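Local coordinates for aspartate semialdehyde dehydrogenase (Francisella tularensis subsp. tularensis, PDB 4WOJ), which probably catalyses the NADPH-dependent reductive dephosphorylation of L-aspartyl-4-phosphate to L-aspartate semialdehyde, a shared step of lysine, methionine and threonine biosynthesis, at residues L115-L120 / M146-A151; K155-E160 / K259-D264; Q179-Q184 / T223-L228; V282-K287 / D342-F347. One frame throughout, in Å; residues are numbered along the deposited sequence.

In the fold
Interaction 1 comes first along the chain and joins the start of helix 118-130, just after an outer strand of the parallel, Rossmann-type sheet, to helix 141-149 and Ala151. Interactions 2, 3 and 4 lie within the dimerisation domain; interaction 3 is nested inside the loop that interaction 2 closes, and interaction 4 comes last, after that closure. Interactions 2 and 4 have centres 11 Å apart and meet in the mixed sheet, where strands 159-167 and 275-284 are neighbours; interaction 1 lies 13 Å from interaction 2, centre to centre, and touches it through Lys155. Interaction 3 stands apart, its centre 31 to 36 Å from the others. Interactions 2, 3 and 4 each reach the second subunit, in keeping with a homodimer.

Interaction 1 of 4, residues L115-L120 / M146-A151; sequences LVLDPL and MSLAIA
Leu120 overlaps the start of 146-151 with one methyl and its end with the other: CD1 lies 3.5 Å from Ser147 CB, while CD2 reaches Ala151 CB at 4.1 Å. The same Ser147 CB is approached by Leu117 CD2 at 4.0 Å, so two leucine methyls close on this carbon from the same side. Leu117 has CG anti to its backbone N (chi1 -174°), and its other methyl, CD1, meets Leu148 CD1 at 4.1 Å, the two side chains crossing obliquely. Leu148 divides its methyls in turn, CD2 resting on the Pro119 ring 3.9 Å from CG. The contact is made by carbon-to-carbon packing, with no hydrogen bond between the segments; Ser147 OG turns back to Val143 O in its own helix. On the other side, the Leu120 N to Leu117 O bond of 2.8 Å holds the first turn of helix 118-130, with Leu117 at its N-cap position. Strand 113-116 is an outer strand of the parallel sheet, bonded to strand 135-138 through Val116 and Ile137. Helix 141-149, which begins at the predicted catalytic Cys141, packs on the residues that follow this strand, Leu117 and the first turn of helix 118-130, and Trp355 of helix 354-369 covers both Pro119 and Leu148.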
loop_
_atom_site.group_PDB
_atom_site.type_symbol
_atom_site.label_atom_id
_atom_site.label_comp_id
_atom_site.label_asym_id
_atom_site.label_seq_id
_atom_site.Cartn_x
_atom_site.Cartn_y
_atom_site.Cartn_z
ATOM N N LEU B 115 -11.074 1.712 -26.431
ATOM C CA LEU B 115 -10.978 1.987 -24.995
ATOM C C LEU B 115 -11.088 3.492 -24.857
ATOM O O LEU B 115 -10.425 4.206 -25.640
ATOM C CB LEU B 115 -9.656 1.518 -24.392
ATOM C CG LEU B 115 -9.541 0.029 -24.058
ATOM C CD1 LEU B 115 -8.122 -0.370 -23.669
ATOM C CD2 LEU B 115 -10.478 -0.337 -22.931
ATOM N N VAL B 116 -11.914 3.976 -23.911
ATOM C CA VAL B 116 -12.121 5.421 -23.801
ATOM C C VAL B 116 -11.430 6.090 -22.602
ATOM O O VAL B 116 -11.639 5.733 -21.441
ATOM C CB VAL B 116 -13.631 5.832 -23.787
ATOM C CG1 VAL B 116 -14.299 5.397 -25.082
ATOM C CG2 VAL B 116 -14.371 5.248 -22.606
ATOM N N LEU B 117 -10.618 7.090 -22.911
ATOM C CA LEU B 117 -10.069 7.986 -21.909
ATOM C C LEU B 117 -9.682 9.269 -22.651
ATOM O O LEU B 117 -8.521 9.488 -23.044
ATOM C CB LEU B 117 -8.889 7.348 -21.197
ATOM C CG LEU B 117 -8.291 8.108 -20.005
ATOM C CD1 LEU B 117 -9.273 8.227 -18.882
ATOM C CD2 LEU B 117 -7.045 7.382 -19.523
ATOM N N ASP B 118 -10.678 10.116 -22.841
ATOM C CA ASP B 118 -10.617 11.146 -23.872
ATOM C C ASP B 118 -9.589 12.261 -23.622
ATOM O O ASP B 118 -9.147 12.875 -24.570
ATOM C CB ASP B 118 -11.990 11.767 -24.106
ATOM C CG ASP B 118 -12.431 12.626 -22.936
ATOM O OD1 ASP B 118 -12.989 12.056 -21.970
ATOM O OD2 ASP B 118 -12.185 13.844 -22.962
ATOM N N PRO B 119 -9.195 12.519 -22.363
ATOM C CA PRO B 119 -8.065 13.452 -22.241
ATOM C C PRO B 119 -6.767 12.900 -22.846
ATOM O O PRO B 119 -5.771 13.613 -22.928
ATOM C CB PRO B 119 -7.922 13.622 -20.727
ATOM C CG PRO B 119 -9.266 13.315 -20.205
ATOM C CD PRO B 119 -9.715 12.157 -21.041
ATOM N N LEU B 120 -6.765 11.627 -23.228
ATOM C CA LEU B 120 -5.576 11.027 -23.885
ATOM C C LEU B 120 -5.809 10.539 -25.314
ATOM O O LEU B 120 -4.897 10.548 -26.120
ATOM C CB LEU B 120 -5.010 9.895 -23.008
ATOM C CG LEU B 120 -4.035 10.360 -21.916
ATOM C CD1 LEU B 120 -3.682 9.211 -21.006
ATOM C CD2 LEU B 120 -2.766 10.921 -22.543
ATOM N N MET B 146 -3.644 6.148 -13.604
ATOM C CA MET B 146 -2.221 6.321 -13.785
ATOM C C MET B 146 -1.951 7.203 -14.983
ATOM O O MET B 146 -1.182 8.163 -14.925
ATOM C CB MET B 146 -1.609 4.970 -14.045
ATOM C CG MET B 146 -0.140 5.044 -14.282
ATOM S SD MET B 146 0.335 3.497 -15.041
ATOM C CE MET B 146 0.591 4.141 -16.678
ATOM N N SER B 147 -2.618 6.869 -16.072
ATOM C CA SER B 147 -2.377 7.517 -17.332
ATOM C C SER B 147 -2.683 8.982 -17.226
ATOM O O SER B 147 -1.933 9.812 -17.740
ATOM C CB SER B 147 -3.267 6.899 -18.421
ATOM O OG SER B 147 -3.018 5.505 -18.520
ATOM N N LEU B 148 -3.794 9.312 -16.560
ATOM C CA LEU B 148 -4.144 10.712 -16.280
ATOM C C LEU B 148 -3.100 11.436 -15.423
ATOM O O LEU B 148 -2.833 12.609 -15.634
ATOM C CB LEU B 148 -5.539 10.830 -15.591
ATOM C CG LEU B 148 -6.756 10.478 -16.449
ATOM C CD1 LEU B 148 -7.987 10.195 -15.583
ATOM C CD2 LEU B 148 -7.059 11.595 -17.427
ATOM N N ALA B 149 -2.542 10.764 -14.439
ATOM C CA ALA B 149 -1.595 11.415 -13.549
ATOM C C ALA B 149 -0.287 11.789 -14.296
ATOM O O ALA B 149 0.221 12.898 -14.165
ATOM C CB ALA B 149 -1.283 10.518 -12.385
ATOM N N ILE B 150 0.235 10.869 -15.089
ATOM C CA ILE B 150 1.454 11.151 -15.859
ATOM C C ILE B 150 1.159 11.399 -17.353
ATOM O O ILE B 150 2.020 11.204 -18.217
ATOM C CB ILE B 150 2.485 10.030 -15.692
ATOM C CG1 ILE B 150 1.884 8.673 -16.040
ATOM C CG2 ILE B 150 2.978 10.025 -14.258
ATOM C CD1 ILE B 150 2.904 7.562 -16.114
ATOM N N ALA B 151 -0.054 11.869 -17.626
ATOM C CA ALA B 151 -0.476 12.158 -18.980
ATOM C C ALA B 151 0.502 13.063 -19.739
ATOM O O ALA B 151 0.698 12.900 -20.929
ATOM C CB ALA B 151 -1.865 12.777 -18.976
#

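Interaction 2 of 4, residues K155-E160 / K259-D264; sequences KEDLVE and KTIPVD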
loop_
_atom_site.group_PDB
_atom_site.type_symbol
_atom_site.label_atom_id
_atom_site.label_comp_id
_atom_site.label_asym_id
_atom_site.label_seq_id
_atom_site.Cartn_x
_atom_site.Cartn_y
_atom_site.Cartn_z
ATOM N N LYS B 155 1.922 11.937 -23.408
ATOM C CA LYS B 155 1.648 12.691 -24.625
ATOM C C LYS B 155 2.939 13.005 -25.380
ATOM O O LYS B 155 2.973 12.965 -26.586
ATOM C CB LYS B 155 0.978 14.009 -24.282
ATOM C CG LYS B 155 -0.435 13.906 -23.747
ATOM C CD LYS B 155 -0.840 15.263 -23.172
ATOM C CE LYS B 155 -2.335 15.353 -22.921
ATOM N NZ LYS B 155 -2.758 16.784 -22.837
ATOM N N GLU B 156 3.987 13.360 -24.664
ATOM C CA GLU B 156 5.277 13.609 -25.310
ATOM C C GLU B 156 6.063 12.336 -25.591
ATOM O O GLU B 156 7.217 12.408 -25.925
ATOM C CB GLU B 156 6.113 14.535 -24.463
ATOM C CG GLU B 156 5.417 15.862 -24.225
ATOM C CD GLU B 156 6.387 16.941 -23.894
ATOM O OE1 GLU B 156 7.593 16.812 -24.239
ATOM O OE2 GLU B 156 5.925 17.903 -23.293
ATOM N N ASP B 157 5.425 11.181 -25.466
ATOM C CA ASP B 157 6.088 9.905 -25.605
ATOM C C ASP B 157 7.420 9.854 -24.865
ATOM O O ASP B 157 8.418 9.343 -25.402
ATOM C CB ASP B 157 6.300 9.567 -27.080
ATOM C CG ASP B 157 6.562 8.093 -27.297
ATOM O OD1 ASP B 157 6.138 7.259 -26.443
ATOM O OD2 ASP B 157 7.197 7.756 -28.326
ATOM N N LEU B 158 7.442 10.366 -23.633
ATOM C CA LEU B 158 8.681 10.390 -22.833
ATOM C C LEU B 158 8.885 9.192 -21.900
ATOM O O LEU B 158 9.956 9.016 -21.335
ATOM C CB LEU B 158 8.770 11.707 -22.059
ATOM C CG LEU B 158 9.053 12.923 -22.960
ATOM C CD1 LEU B 158 9.044 14.200 -22.169
ATOM C CD2 LEU B 158 10.397 12.807 -23.678
ATOM N N VAL B 159 7.884 8.323 -21.794
ATOM C CA VAL B 159 7.934 7.238 -20.815
ATOM C C VAL B 159 8.342 5.947 -21.512
ATOM O O VAL B 159 7.651 5.516 -22.447
ATOM C CB VAL B 159 6.553 7.034 -20.164
ATOM C CG1 VAL B 159 6.557 5.817 -19.266
ATOM C CG2 VAL B 159 6.132 8.282 -19.421
ATOM N N GLU B 160 9.425 5.338 -21.009
ATOM C CA GLU B 160 9.987 4.073 -21.519
ATOM C C GLU B 160 9.307 2.884 -20.843
ATOM O O GLU B 160 8.930 1.943 -21.518
ATOM C CB GLU B 160 11.502 3.993 -21.273
ATOM C CG GLU B 160 12.207 2.907 -22.096
ATOM C CD GLU B 160 13.729 2.964 -22.015
ATOM O OE1 GLU B 160 14.344 4.012 -22.319
ATOM O OE2 GLU B 160 14.340 1.944 -21.651
ATOM N N LYS B 259 5.465 1.599 -30.231
ATOM C CA LYS B 259 6.458 0.967 -29.394
ATOM C C LYS B 259 5.841 0.637 -28.050
ATOM O O LYS B 259 5.468 1.540 -27.304
ATOM C CB LYS B 259 7.631 1.946 -29.219
ATOM C CG LYS B 259 8.831 1.377 -28.484
ATOM C CD LYS B 259 9.702 2.502 -27.958
ATOM C CE LYS B 259 11.082 2.001 -27.547
ATOM N NZ LYS B 259 11.968 1.748 -28.718
ATOM N N THR B 260 5.744 -0.639 -27.706
ATOM C CA THR B 260 5.112 -0.962 -26.423
ATOM C C THR B 260 5.835 -0.351 -25.214
ATOM O O THR B 260 7.050 -0.406 -25.084
ATOM C CB THR B 260 4.924 -2.454 -26.161
ATOM O OG1 THR B 260 4.249 -2.599 -24.895
ATOM C CG2 THR B 260 6.269 -3.194 -26.128
ATOM N N ILE B 261 5.050 0.261 -24.349
ATOM C CA ILE B 261 5.529 0.739 -23.073
ATOM C C ILE B 261 5.135 -0.332 -22.060
ATOM O O ILE B 261 3.933 -0.516 -21.764
ATOM C CB ILE B 261 4.854 2.070 -22.724
ATOM C CG1 ILE B 261 5.305 3.142 -23.700
ATOM C CG2 ILE B 261 5.100 2.497 -21.265
ATOM C CD1 ILE B 261 4.288 4.266 -23.765
ATOM N N PRO B 262 6.126 -1.051 -21.523
ATOM C CA PRO B 262 5.781 -2.015 -20.505
ATOM C C PRO B 262 5.199 -1.335 -19.249
ATOM O O PRO B 262 5.641 -0.259 -18.853
ATOM C CB PRO B 262 7.116 -2.691 -20.198
ATOM C CG PRO B 262 8.017 -2.383 -21.334
ATOM C CD PRO B 262 7.556 -1.075 -21.850
ATOM N N VAL B 263 4.202 -1.975 -18.649
ATOM C CA VAL B 263 3.651 -1.576 -17.323
ATOM C C VAL B 263 3.630 -2.835 -16.489
ATOM O O VAL B 263 3.191 -3.885 -16.916
ATOM C CB VAL B 263 2.261 -0.911 -17.393
ATOM C CG1 VAL B 263 1.737 -0.521 -15.997
ATOM C CG2 VAL B 263 2.309 0.344 -18.254
ATOM N N ASP B 264 4.189 -2.766 -15.305
ATOM C CA ASP B 264 4.204 -3.940 -14.456
ATOM C C ASP B 264 4.249 -3.470 -13.014
ATOM O O ASP B 264 4.421 -2.300 -12.743
ATOM C CB ASP B 264 5.398 -4.851 -14.794
ATOM C CG ASP B 264 5.070 -6.364 -14.628
ATOM O OD1 ASP B 264 4.145 -6.696 -13.822
ATOM O OD2 ASP B 264 5.726 -7.210 -15.339
#
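The flat groups here are the carbonyls of Val159 and Glu160 and the ring of Pro262, and the side chain of Ile261 is packed against the first two. Val159 O is met by Ile261 CG1 at 3.6 Å and by CD1 at 3.8 Å, both coming obliquely from one side of the peptide plane. Glu160 O stands obliquely above the Pro262 ring at CD, neither in its plane nor over its centre. This is the entry to the mixed sheet of the dimerisation domain: a Schellman motif with Asp157 at its C-prime position (phi 45°) ends the preceding helix, the chain turns a corner at Glu160, and strand 159-167 runs parallel to strand 263-266. Backbone hydrogen bonds of Pro262 and Asp264 to Val162 join the two strands just past Glu160. Ile261 has CG2 anti to its backbone N, and this methyl touches Val159 CG1 at 4.1 Å, the two side chains crossing at about a right angle. Asp157 OD1 comes within 4.4 Å of Ile261 CD1 and forms a salt bridge with Arg285. Leu339 of the second subunit packs on Pro262. Glu160 O is met by two carbons, Ile261 CG2 at 3.9 Å and Pro262 CD at 3.3 Å.

Interaction 3 of 4, residues Q179-Q184 / T223-L228; sequences QELLQQ and TLAYNL
Gln184 starts at CB, which packs on Ala225 CB at 4.2 Å. With CG anti to the carbonyl carbon (chi1 -68°), the chain then runs on extended, bringing CD to 3.9 Å from Thr223 CG2. At the tip, OE1 accepts two backbone N-H groups: Leu224 N at 3.0 Å, tilted 34° from the carbonyl plane, and Ala225 N in a weaker bond of 3.4 Å. The other tip atom, NE2, bonds to Pro216 O and Thr220 OG1, so the buried amide is gripped on both its polar atoms and its rotation is fixed. The two N-H groups taken by OE1 belong to the opening residues of a type II turn, Leu224 to Asn227, and Asn227 ND2 ties the last residue of the turn to Thr223 O, just before it, at 2.8 Å. One helical turn earlier, Leu181 sends CD2 to Leu224 CD2 at 4.2 Å and CD1 over Ala225 N at 3.9 Å. The loop, which follows helix 198-209, is thus packed on helix 175-191 through Leu181 and Gln184, and Leu188 of that helix also receives Ala225 and Tyr226; beyond it, Asn227 OD1 bonds to Gln321 N of the second subunit.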
loop_
_atom_site.group_PDB
_atom_site.type_symbol
_atom_site.label_atom_id
_atom_site.label_comp_id
_atom_site.label_asym_id
_atom_site.label_seq_id
_atom_site.Cartn_x
_atom_site.Cartn_y
_atom_site.Cartn_z
ATOM N N GLN B 179 -19.475 -2.929 2.025
ATOM C CA GLN B 179 -20.309 -3.182 3.195
ATOM C C GLN B 179 -19.618 -4.188 4.089
ATOM O O GLN B 179 -19.505 -3.985 5.293
ATOM C CB GLN B 179 -21.676 -3.707 2.766
ATOM C CG GLN B 179 -22.676 -2.605 2.501
ATOM C CD GLN B 179 -23.793 -3.012 1.559
ATOM O OE1 GLN B 179 -23.996 -4.187 1.266
ATOM N NE2 GLN B 179 -24.523 -2.023 1.071
ATOM N N GLU B 180 -19.143 -5.271 3.494
ATOM C CA GLU B 180 -18.372 -6.267 4.261
ATOM C C GLU B 180 -17.215 -5.592 5.029
ATOM O O GLU B 180 -17.079 -5.764 6.237
ATOM C CB GLU B 180 -17.866 -7.422 3.366
ATOM C CG GLU B 180 -17.756 -8.721 4.145
ATOM C CD GLU B 180 -17.153 -9.876 3.364
ATOM O OE1 GLU B 180 -15.951 -9.801 3.054
ATOM O OE2 GLU B 180 -17.861 -10.879 3.078
ATOM N N LEU B 181 -16.406 -4.797 4.327
ATOM C CA LEU B 181 -15.237 -4.174 4.940
ATOM C C LEU B 181 -15.680 -3.342 6.124
ATOM O O LEU B 181 -15.056 -3.399 7.215
ATOM C CB LEU B 181 -14.428 -3.326 3.935
ATOM C CG LEU B 181 -13.428 -2.328 4.568
ATOM C CD1 LEU B 181 -12.368 -2.973 5.420
ATOM C CD2 LEU B 181 -12.760 -1.482 3.510
ATOM N N LEU B 182 -16.714 -2.530 5.906
ATOM C CA LEU B 182 -17.240 -1.668 6.999
ATOM C C LEU B 182 -17.669 -2.525 8.159
ATOM O O LEU B 182 -17.414 -2.210 9.292
ATOM C CB LEU B 182 -18.397 -0.794 6.549
ATOM C CG LEU B 182 -18.065 0.291 5.519
ATOM C CD1 LEU B 182 -19.339 0.885 4.951
ATOM C CD2 LEU B 182 -17.168 1.358 6.125
ATOM N N GLN B 183 -18.269 -3.654 7.857
ATOM C CA GLN B 183 -18.781 -4.523 8.904
ATOM C C GLN B 183 -17.685 -5.276 9.671
ATOM O O GLN B 183 -17.690 -5.332 10.905
ATOM C CB GLN B 183 -19.788 -5.473 8.293
ATOM C CG GLN B 183 -20.057 -6.691 9.121
ATOM C CD GLN B 183 -21.465 -7.126 8.921
ATOM O OE1 GLN B 183 -21.843 -7.502 7.815
ATOM N NE2 GLN B 183 -22.277 -7.029 9.988
ATOM N N GLN B 184 -16.752 -5.872 8.951
ATOM C CA GLN B 184 -15.570 -6.455 9.608
ATOM C C GLN B 184 -15.035 -5.472 10.640
ATOM O O GLN B 184 -14.853 -5.805 11.786
ATOM C CB GLN B 184 -14.473 -6.771 8.600
ATOM C CG GLN B 184 -14.816 -7.890 7.644
ATOM C CD GLN B 184 -13.894 -7.912 6.428
ATOM O OE1 GLN B 184 -12.935 -7.125 6.357
ATOM N NE2 GLN B 184 -14.190 -8.809 5.444
ATOM N N THR B 223 -10.326 -11.405 5.837
ATOM C CA THR B 223 -10.600 -10.119 6.414
ATOM C C THR B 223 -9.651 -9.044 5.839
ATOM O O THR B 223 -8.433 -9.198 5.875
ATOM C CB THR B 223 -10.468 -10.180 7.938
ATOM O OG1 THR B 223 -11.435 -11.100 8.463
ATOM C CG2 THR B 223 -10.700 -8.819 8.518
ATOM N N LEU B 224 -10.221 -7.955 5.324
ATOM C CA LEU B 224 -9.443 -6.826 4.792
ATOM C C LEU B 224 -9.109 -5.795 5.875
ATOM O O LEU B 224 -8.080 -5.118 5.810
ATOM C CB LEU B 224 -10.208 -6.176 3.628
ATOM C CG LEU B 224 -9.625 -4.948 2.924
ATOM C CD1 LEU B 224 -8.204 -5.215 2.469
ATOM C CD2 LEU B 224 -10.488 -4.522 1.742
ATOM N N ALA B 225 -9.949 -5.693 6.895
ATOM C CA ALA B 225 -9.696 -4.715 7.970
ATOM C C ALA B 225 -8.393 -5.037 8.717
ATOM O O ALA B 225 -8.142 -6.192 9.050
ATOM C CB ALA B 225 -10.863 -4.661 8.960
ATOM N N TYR B 226 -7.608 -3.998 8.998
ATOM C CA TYR B 226 -6.253 -4.129 9.555
ATOM C C TYR B 226 -5.438 -5.121 8.751
ATOM O O TYR B 226 -4.616 -5.868 9.290
ATOM C CB TYR B 226 -6.283 -4.544 11.021
ATOM C CG TYR B 226 -7.062 -3.578 11.906
ATOM C CD1 TYR B 226 -6.595 -2.293 12.162
ATOM C CD2 TYR B 226 -8.260 -3.966 12.490
ATOM C CE1 TYR B 226 -7.319 -1.415 12.958
ATOM C CE2 TYR B 226 -8.974 -3.111 13.298
ATOM C CZ TYR B 226 -8.512 -1.836 13.529
ATOM O OH TYR B 226 -9.254 -1.005 14.347
ATOM N N ASN B 227 -5.660 -5.126 7.447
ATOM C CA ASN B 227 -4.989 -6.071 6.628
ATOM C C ASN B 227 -4.721 -5.523 5.245
ATOM O O ASN B 227 -5.012 -4.394 4.950
ATOM C CB ASN B 227 -5.842 -7.335 6.578
ATOM C CG ASN B 227 -5.022 -8.562 6.298
ATOM O OD1 ASN B 227 -3.801 -8.528 6.399
ATOM N ND2 ASN B 227 -5.681 -9.649 5.912
ATOM N N LEU B 228 -4.108 -6.331 4.416
ATOM C CA LEU B 228 -4.000 -6.016 2.981
ATOM C C LEU B 228 -3.924 -7.319 2.168
ATOM O O LEU B 228 -3.529 -8.336 2.686
ATOM C CB LEU B 228 -2.845 -5.050 2.691
ATOM C CG LEU B 228 -1.454 -5.461 3.088
ATOM C CD1 LEU B 228 -0.870 -6.513 2.136
ATOM C CD2 LEU B 228 -0.571 -4.228 3.086
#

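Interaction 4 of 4, residues V282-K287 / D342-F347; sequences VKLRQK and DIFHCF
Val282 and Phe344 lie side by side and point the same way from their strands, with Val282 CB 3.6 Å from ring atom CE1. Leu284 comes to the same ring differently, reaching its edge with CD2, 4.1 Å from CE1. Helix 290-298 packs against this apolar face through Ile293 and Ile297. Lys283 and Ile343 project from the other face, where Lys283 CB meets Ile343 CG1. The backbone beneath is an antiparallel ladder between two inner strands of the mixed sheet, 275-284 and 343-351: Val282 and Phe344 form a hydrogen-bonded pair whose Val282 N to Phe344 O bond of 2.9 Å is almost straight, at 176°, and is returned from Phe344 N to Val282 O. Lys283 and Ile343 are the non-hydrogen-bonded pair, and Leu284 N bonds to Asp342 O at 2.9 Å. Asp342 CG, set between its backbone N and carbonyl carbon (chi1 52°), carries the carboxylate beside the end of Lys283, and OD1 receives Lys283 NZ on the syn side, 28° out of the carboxylate plane, in a salt bridge of 3.2 Å. A water lies 2.6 Å from Asp342 OD2 and 2.9 Å from Leu284 O. Lys287 covers Asp342 CB with CE at 3.8 Å, while its NZ forms a salt bridge with Asp341 OD2.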
loop_
_atom_site.group_PDB
_atom_site.type_symbol
_atom_site.label_atom_id
_atom_site.label_comp_id
_atom_site.label_asym_id
_atom_site.label_seq_id
_atom_site.Cartn_x
_atom_site.Cartn_y
_atom_site.Cartn_z
ATOM N N VAL B 282 8.969 5.450 -12.674
ATOM C CA VAL B 282 8.836 5.668 -14.114
ATOM C C VAL B 282 10.216 5.867 -14.713
ATOM O O VAL B 282 10.976 6.731 -14.224
ATOM C CB VAL B 282 8.007 6.904 -14.441
ATOM C CG1 VAL B 282 7.770 6.988 -15.926
ATOM C CG2 VAL B 282 6.651 6.861 -13.720
ATOM N N LYS B 283 10.541 5.059 -15.735
ATOM C CA LYS B 283 11.797 5.225 -16.467
ATOM C C LYS B 283 11.478 6.051 -17.693
ATOM O O LYS B 283 10.554 5.745 -18.425
ATOM C CB LYS B 283 12.378 3.898 -16.885
ATOM C CG LYS B 283 13.714 4.035 -17.591
ATOM C CD LYS B 283 14.250 2.687 -18.014
ATOM C CE LYS B 283 15.728 2.752 -18.301
ATOM N NZ LYS B 283 16.512 2.780 -17.037
ATOM N N LEU B 284 12.243 7.118 -17.889
ATOM C CA LEU B 284 12.046 8.033 -19.015
ATOM C C LEU B 284 12.878 7.660 -20.233
ATOM O O LEU B 284 13.852 6.936 -20.127
ATOM C CB LEU B 284 12.357 9.475 -18.577
ATOM C CG LEU B 284 11.403 10.082 -17.520
ATOM C CD1 LEU B 284 11.892 11.441 -17.101
ATOM C CD2 LEU B 284 9.978 10.185 -18.025
ATOM N N ARG B 285 12.500 8.160 -21.395
ATOM C CA ARG B 285 13.325 7.949 -22.588
ATOM C C ARG B 285 14.513 8.910 -22.637
ATOM O O ARG B 285 15.443 8.689 -23.382
ATOM C CB ARG B 285 12.517 8.125 -23.871
ATOM C CG ARG B 285 11.383 7.152 -24.036
ATOM C CD ARG B 285 10.939 7.083 -25.481
ATOM N NE ARG B 285 9.564 6.590 -25.603
ATOM C CZ ARG B 285 9.203 5.321 -25.471
ATOM N NH1 ARG B 285 10.109 4.379 -25.193
ATOM N NH2 ARG B 285 7.927 4.986 -25.628
ATOM N N GLN B 286 14.438 9.989 -21.877
ATOM C CA GLN B 286 15.441 11.039 -21.832
ATOM C C GLN B 286 15.597 11.471 -20.404
ATOM O O GLN B 286 14.620 11.505 -19.660
ATOM C CB GLN B 286 14.928 12.285 -22.530
ATOM C CG GLN B 286 14.987 12.302 -24.048
ATOM C CD GLN B 286 14.006 13.303 -24.630
ATOM O OE1 GLN B 286 13.674 14.309 -23.992
ATOM N NE2 GLN B 286 13.524 13.028 -25.837
ATOM N N LYS B 287 16.808 11.856 -20.029
ATOM C CA LYS B 287 17.027 12.426 -18.714
ATOM C C LYS B 287 16.434 13.832 -18.654
ATOM O O LYS B 287 16.610 14.629 -19.550
ATOM C CB LYS B 287 18.505 12.390 -18.340
ATOM C CG LYS B 287 18.971 10.949 -18.094
ATOM C CD LYS B 287 19.944 10.395 -19.121
ATOM C CE LYS B 287 19.951 8.862 -19.038
ATOM N NZ LYS B 287 21.194 8.201 -19.533
ATOM N N ASP B 342 17.730 8.335 -15.247
ATOM C CA ASP B 342 16.488 8.537 -16.002
ATOM C C ASP B 342 15.183 8.070 -15.300
ATOM O O ASP B 342 14.120 8.091 -15.883
ATOM C CB ASP B 342 16.600 7.922 -17.403
ATOM C CG ASP B 342 17.060 6.474 -17.397
ATOM O OD1 ASP B 342 17.068 5.867 -16.317
ATOM O OD2 ASP B 342 17.403 5.934 -18.499
ATOM N N ILE B 343 15.267 7.648 -14.050
ATOM C CA ILE B 343 14.093 7.137 -13.361
ATOM C C ILE B 343 13.636 8.165 -12.372
ATOM O O ILE B 343 14.443 8.750 -11.704
ATOM C CB ILE B 343 14.386 5.793 -12.648
ATOM C CG1 ILE B 343 14.711 4.727 -13.703
ATOM C CG2 ILE B 343 13.212 5.393 -11.758
ATOM C CD1 ILE B 343 15.157 3.405 -13.130
ATOM N N PHE B 344 12.349 8.425 -12.316
ATOM C CA PHE B 344 11.787 9.221 -11.186
ATOM C C PHE B 344 10.704 8.456 -10.471
ATOM O O PHE B 344 10.173 7.488 -10.983
ATOM C CB PHE B 344 11.275 10.599 -11.618
ATOM C CG PHE B 344 9.904 10.590 -12.234
ATOM C CD1 PHE B 344 9.746 10.385 -13.593
ATOM C CD2 PHE B 344 8.780 10.924 -11.478
ATOM C CE1 PHE B 344 8.500 10.411 -14.181
ATOM C CE2 PHE B 344 7.534 10.934 -12.058
ATOM C CZ PHE B 344 7.384 10.665 -13.408
ATOM N N HIS B 345 10.435 8.887 -9.250
ATOM C CA HIS B 345 9.341 8.343 -8.422
ATOM C C HIS B 345 8.298 9.389 -8.153
ATOM O O HIS B 345 8.613 10.577 -8.068
ATOM C CB HIS B 345 9.875 7.916 -7.065
ATOM C CG HIS B 345 11.068 7.015 -7.140
ATOM N ND1 HIS B 345 10.969 5.652 -7.324
ATOM C CD2 HIS B 345 12.393 7.282 -7.047
ATOM C CE1 HIS B 345 12.172 5.119 -7.331
ATOM N NE2 HIS B 345 13.052 6.085 -7.150
ATOM N N CYS B 346 7.057 8.943 -7.975
ATOM C CA CYS B 346 5.980 9.783 -7.527
ATOM C C CYS B 346 4.938 8.869 -6.967
ATOM O O CYS B 346 5.084 7.674 -7.079
ATOM C CB CYS B 346 5.384 10.631 -8.647
ATOM S SG CYS B 346 4.773 9.728 -10.067
ATOM N N PHE B 347 3.943 9.464 -6.306
ATOM C CA PHE B 347 2.800 8.774 -5.691
ATOM C C PHE B 347 1.547 9.521 -6.098
ATOM O O PHE B 347 1.505 10.717 -5.979
ATOM C CB PHE B 347 2.903 8.798 -4.156
ATOM C CG PHE B 347 1.966 7.859 -3.446
ATOM C CD1 PHE B 347 2.275 6.536 -3.282
ATOM C CD2 PHE B 347 0.775 8.336 -2.852
ATOM C CE1 PHE B 347 1.416 5.686 -2.600
ATOM C CE2 PHE B 347 -0.081 7.500 -2.171
ATOM C CZ PHE B 347 0.236 6.161 -2.046
HETATM O O HOH W 1 16.319 5.633 -20.851
#